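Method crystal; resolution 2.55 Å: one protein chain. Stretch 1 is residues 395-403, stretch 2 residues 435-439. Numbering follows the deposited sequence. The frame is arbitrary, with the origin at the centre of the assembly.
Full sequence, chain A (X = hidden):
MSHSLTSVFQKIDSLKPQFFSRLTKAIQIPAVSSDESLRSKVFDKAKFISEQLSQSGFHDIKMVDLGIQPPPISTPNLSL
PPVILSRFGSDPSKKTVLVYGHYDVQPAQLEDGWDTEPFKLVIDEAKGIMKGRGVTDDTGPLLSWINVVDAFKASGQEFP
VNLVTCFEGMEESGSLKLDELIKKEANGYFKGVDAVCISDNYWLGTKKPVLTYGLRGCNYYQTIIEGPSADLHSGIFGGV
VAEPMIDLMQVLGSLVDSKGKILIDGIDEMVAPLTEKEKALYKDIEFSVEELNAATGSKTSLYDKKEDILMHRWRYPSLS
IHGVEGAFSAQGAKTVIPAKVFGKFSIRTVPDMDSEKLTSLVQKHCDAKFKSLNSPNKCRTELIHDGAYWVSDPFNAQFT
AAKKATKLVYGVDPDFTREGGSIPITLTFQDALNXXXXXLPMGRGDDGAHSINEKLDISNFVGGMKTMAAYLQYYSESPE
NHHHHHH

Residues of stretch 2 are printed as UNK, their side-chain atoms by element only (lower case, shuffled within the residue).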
ATOM      1  N   PHE A 395      30.757 -25.163 -20.139  1.00 32.41           N
ATOM      2  CA  PHE A 395      31.306 -26.156 -21.055  1.00 32.71           C
ATOM      3  C   PHE A 395      31.286 -27.586 -20.552  1.00 32.58           C
ATOM      4  O   PHE A 395      31.393 -28.510 -21.354  1.00 40.06           O
ATOM      5  CB  PHE A 395      32.674 -25.730 -21.592  1.00 32.05           C
ATOM      6  CG  PHE A 395      32.582 -24.593 -22.556  1.00 32.86           C
ATOM      7  CD1 PHE A 395      32.113 -24.804 -23.836  1.00 27.23           C
ATOM      8  CD2 PHE A 395      32.901 -23.307 -22.168  1.00 34.79           C
ATOM      9  CE1 PHE A 395      31.991 -23.769 -24.712  1.00 27.96           C
ATOM     10  CE2 PHE A 395      32.775 -22.260 -23.048  1.00 30.12           C
ATOM     11  CZ  PHE A 395      32.318 -22.490 -24.319  1.00 29.65           C
ATOM     12  N   ASN A 396      31.110 -27.762 -19.244  1.00 26.50           N
ATOM     13  CA  ASN A 396      30.987 -29.085 -18.625  1.00 23.91           C
ATOM     14  C   ASN A 396      29.866 -30.023 -19.088  1.00 22.15           C
ATOM     15  O   ASN A 396      28.859 -29.603 -19.672  1.00 22.21           O
ATOM     16  CB  ASN A 396      30.530 -28.940 -17.169  1.00 28.59           C
ATOM     17  CG  ASN A 396      29.234 -28.160 -17.048  1.00 27.36           C
ATOM     18  OD1 ASN A 396      28.178 -28.595 -17.514  1.00 23.06           O
ATOM     19  ND2 ASN A 396      29.315 -26.990 -16.439  1.00 30.51           N
ATOM     20  N   ALA A 397      30.056 -31.301 -18.781  1.00 21.92           N
ATOM     21  CA  ALA A 397      29.243 -32.395 -19.295  1.00 22.14           C
ATOM     22  C   ALA A 397      27.769 -32.009 -19.425  1.00 22.55           C
ATOM     23  O   ALA A 397      27.143 -32.270 -20.450  1.00 18.94           O
ATOM     24  CB  ALA A 397      29.401 -33.630 -18.402  1.00 19.24           C
ATOM     25  N   GLN A 398      27.229 -31.368 -18.386  1.00 24.02           N
ATOM     26  CA  GLN A 398      25.797 -31.057 -18.334  1.00 22.57           C
ATOM     27  C   GLN A 398      25.336 -30.130 -19.442  1.00 21.26           C
ATOM     28  O   GLN A 398      24.341 -30.408 -20.104  1.00 22.53           O
ATOM     29  CB  GLN A 398      25.394 -30.489 -16.971  1.00 21.90           C
ATOM     30  CG  GLN A 398      25.195 -31.546 -15.893  1.00 21.55           C
ATOM     31  CD  GLN A 398      24.231 -31.086 -14.820  1.00 24.15           C
ATOM     32  OE1 GLN A 398      23.017 -31.084 -15.025  1.00 22.09           O
ATOM     33  NE2 GLN A 398      24.764 -30.674 -13.680  1.00 22.97           N
ATOM     34  N   PHE A 399      26.062 -29.037 -19.647  1.00 21.64           N
ATOM     35  CA  PHE A 399      25.727 -28.084 -20.702  1.00 21.98           C
ATOM     36  C   PHE A 399      25.858 -28.716 -22.091  1.00 20.35           C
ATOM     37  O   PHE A 399      25.071 -28.441 -22.986  1.00 21.03           O
ATOM     38  CB  PHE A 399      26.585 -26.813 -20.588  1.00 22.88           C
ATOM     39  CG  PHE A 399      26.116 -25.851 -19.526  1.00 19.90           C
ATOM     40  CD1 PHE A 399      25.092 -24.957 -19.783  1.00 24.23           C
ATOM     41  CD2 PHE A 399      26.706 -25.831 -18.279  1.00 23.88           C
ATOM     42  CE1 PHE A 399      24.646 -24.064 -18.807  1.00 22.74           C
ATOM     43  CE2 PHE A 399      26.284 -24.936 -17.300  1.00 24.56           C
ATOM     44  CZ  PHE A 399      25.242 -24.053 -17.567  1.00 22.27           C
ATOM     45  N   THR A 400      26.852 -29.575 -22.263  1.00 20.69           N
ATOM     46  CA  THR A 400      27.008 -30.277 -23.523  1.00 21.42           C
ATOM     47  C   THR A 400      25.808 -31.165 -23.774  1.00 17.33           C
ATOM     48  O   THR A 400      25.182 -31.104 -24.829  1.00 15.93           O
ATOM     49  CB  THR A 400      28.267 -31.129 -23.513  1.00 26.09           C
ATOM     50  OG1 THR A 400      29.386 -30.302 -23.169  1.00 27.54           O
ATOM     51  CG2 THR A 400      28.482 -31.749 -24.866  1.00 22.44           C
ATOM     52  N   ALA A 401      25.483 -31.981 -22.781  1.00 18.26           N
ATOM     53  CA  ALA A 401      24.285 -32.813 -22.830  1.00 19.61           C
ATOM     54  C   ALA A 401      23.041 -31.967 -23.123  1.00 20.22           C
ATOM     55  O   ALA A 401      22.250 -32.304 -24.012  1.00 17.42           O
ATOM     56  CB  ALA A 401      24.115 -33.585 -21.527  1.00 18.39           C
ATOM     57  N   ALA A 402      22.887 -30.867 -22.384  1.00 19.58           N
ATOM     58  CA  ALA A 402      21.724 -29.995 -22.536  1.00 19.30           C
ATOM     59  C   ALA A 402      21.736 -29.316 -23.889  1.00 19.13           C
ATOM     60  O   ALA A 402      20.686 -29.133 -24.501  1.00 20.90           O
ATOM     61  CB  ALA A 402      21.654 -28.957 -21.412  1.00 17.33           C
ATOM     62  N   LYS A 403      22.923 -28.949 -24.362  1.00 19.37           N
ATOM     63  CA  LYS A 403      23.043 -28.303 -25.669  1.00 23.24           C
ATOM     64  C   LYS A 403      22.548 -29.223 -26.785  1.00 21.11           C
ATOM     65  O   LYS A 403      21.750 -28.809 -27.623  1.00 21.52           O
ATOM     66  CB  LYS A 403      24.483 -27.858 -25.937  1.00 24.35           C
ATOM     67  CG  LYS A 403      24.672 -27.184 -27.266  1.00 25.35           C
ATOM     68  CD  LYS A 403      26.140 -26.957 -27.579  1.00 31.72           C
ATOM     69  CE  LYS A 403      26.286 -26.203 -28.901  1.00 44.51           C
ATOM     70  NZ  LYS A 403      27.655 -26.289 -29.489  1.00 42.76           N
ATOM     71  N   UNK A 435      29.249 -30.542  -7.117  1.00 27.59           N
ATOM     72  CA  UNK A 435      28.933 -30.992  -8.463  1.00 26.30           C
ATOM     73  C   UNK A 435      28.698 -29.756  -9.310  1.00 24.37           C
ATOM     74  O   UNK A 435      28.693 -28.641  -8.794  1.00 26.01           O
ATOM     75  c   UNK A 435      27.886 -33.201  -7.931  1.00 31.85           C
ATOM     76  o   UNK A 435      26.639 -31.152  -7.725  1.00 31.43           O
ATOM     77  c   UNK A 435      27.647 -31.818  -8.499  1.00 26.33           C
ATOM     78  N   UNK A 436      28.495 -29.954 -10.606  1.00 18.20           N
ATOM     79  CA  UNK A 436      28.119 -28.860 -11.476  1.00 19.32           C
ATOM     80  C   UNK A 436      26.615 -28.628 -11.394  1.00 21.65           C
ATOM     81  O   UNK A 436      25.854 -29.527 -11.040  1.00 22.29           O
ATOM     82  o   UNK A 436      27.837 -30.349 -13.336  1.00 25.67           O
ATOM     83  c   UNK A 436      28.497 -29.175 -12.909  1.00 18.91           C
ATOM     84  N   UNK A 437      26.191 -27.417 -11.722  1.00 19.94           N
ATOM     85  CA  UNK A 437      24.777 -27.110 -11.792  1.00 19.50           C
ATOM     86  C   UNK A 437      24.468 -26.596 -13.176  1.00 21.87           C
ATOM     87  O   UNK A 437      25.223 -25.797 -13.725  1.00 21.01           O
ATOM     88  c   UNK A 437      24.369 -26.043 -10.762  1.00 21.87           C
ATOM     89  c   UNK A 437      22.941 -25.588 -11.007  1.00 21.06           C
ATOM     90  c   UNK A 437      24.529 -26.583  -9.331  1.00 21.62           C
ATOM     91  N   UNK A 438      23.366 -27.081 -13.744  1.00 22.05           N
ATOM     92  CA  UNK A 438      22.854 -26.586 -15.014  1.00 18.26           C
ATOM     93  C   UNK A 438      21.488 -25.904 -14.838  1.00 21.27           C
ATOM     94  O   UNK A 438      20.610 -26.437 -14.157  1.00 22.71           O
ATOM     95  c   UNK A 438      21.794 -27.497 -17.164  1.00 22.28           C
ATOM     96  c   UNK A 438      22.474 -26.593 -18.169  1.00 20.83           C
ATOM     97  c   UNK A 438      21.392 -28.814 -17.803  1.00 23.88           C
ATOM     98  c   UNK A 438      22.715 -27.751 -15.979  1.00 17.41           C
ATOM     99  N   UNK A 439      21.302 -24.737 -15.451  1.00 17.94           N
ATOM    100  CA  UNK A 439      19.981 -24.114 -15.491  1.00 20.65           C
ATOM    101  C   UNK A 439      19.316 -24.289 -16.848  1.00 19.09           C
ATOM    102  O   UNK A 439      19.826 -23.819 -17.858  1.00 18.55           O
ATOM    103  c   UNK A 439      20.725 -22.285 -13.843  1.00 20.17           C
ATOM    104  c   UNK A 439      20.555 -20.816 -13.619  1.00 20.52           C
ATOM    105  c   UNK A 439      20.068 -22.632 -15.162  1.00 20.93           C
ATOM    106  c   UNK A 439      20.114 -23.083 -12.722  1.00 18.64           C
TER
HETATM  107  O   HOH W   1      28.687 -31.894 -15.444  1.00 25.09           O

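Position 435 carries three side-chain atoms, two carbons and one oxygen, and the fork lies at CB, which bears both the oxygen and the second carbon. The nearest approach of this side chain to stretch 1 is 435 CB to Gln-398 NE2, 6.0 Å, so the contact says nothing about this choice. A beta-branched hydroxyl side chain is threonine: Thr-435.

Position 436 has one carbon and then one oxygen. Its CA-to-CB bond points toward the helix, and the oxygen lies 3.1 Å from Gln-398 NE2, while CB sits 4.2 Å from Asn-396 ND2. This is serine, Ser-436. Gln-398 NE2 donates to Ser-436 OG over 3.1 Å at a nearly straight 169°. The backbone Ser-436 O is equally near Gln-398 NE2, at 3.1 Å, but the angle is poor and no hydrogen bond results. A water adds a second link, 2.7 Å from Ser-436 OG and accepting a weak bond of 3.3 Å from Gln-398 N.

Position 437 shows three carbons, with CB carrying the other two. Its CA-to-CB bond points away from stretch 1, and 437 CB comes no closer than 5.5 Å, to Gln-398 NE2; what touches stretch 1 is backbone, with the 437 O 3.8 Å from Phe-399 CE2 and the 437 CA 4.0 Å from Gln-398 NE2. Three carbons branched at CB make valine, Val-437.

Position 438 has four carbons, forked at the second, and its CA-to-CB bond points toward stretch 1. One terminal carbon lies over a face of the Phe-399 ring and the other approaches Ala-402 CB. Four carbons forked at the second make leucine, Leu-438. With chi1 t and chi2 p, Leu-438 CD1 sits 3.6 Å from the Phe-399 ring centroid, 22° off the normal, a CH-pi contact, while Leu-438 CD2 packs 3.6 Å from Ala-402 CB. Leu-438 CB is 3.5 Å from Gln-398 OE1.

Position 439 again has four carbons forked at the second, but its CA-to-CB bond points away from stretch 1, and 439 CB is 5.9 Å from Phe-399 CZ. It is leucine, Leu-439.

The rule is alternation: the CA-to-CB bonds of 436 and 438 point toward the helix, those of 437 and 439 away. Gln-398 and Ala-402, one turn apart, both direct theirs toward the strand; Phe-399 starts sideways but brings its ring end nearer. The axes run 31° from parallel and approach to 8.3 Å. Asn-396 caps the helix, its OD1 accepting from Phe-399 N at 3.0 Å. The Gln-398 to Ser-436 bond places polar pairing at the N-terminal end of the contact, and Leu-438, the most covered residue, fills the apolar part.

Stretch 2 (435-439) TSVLL
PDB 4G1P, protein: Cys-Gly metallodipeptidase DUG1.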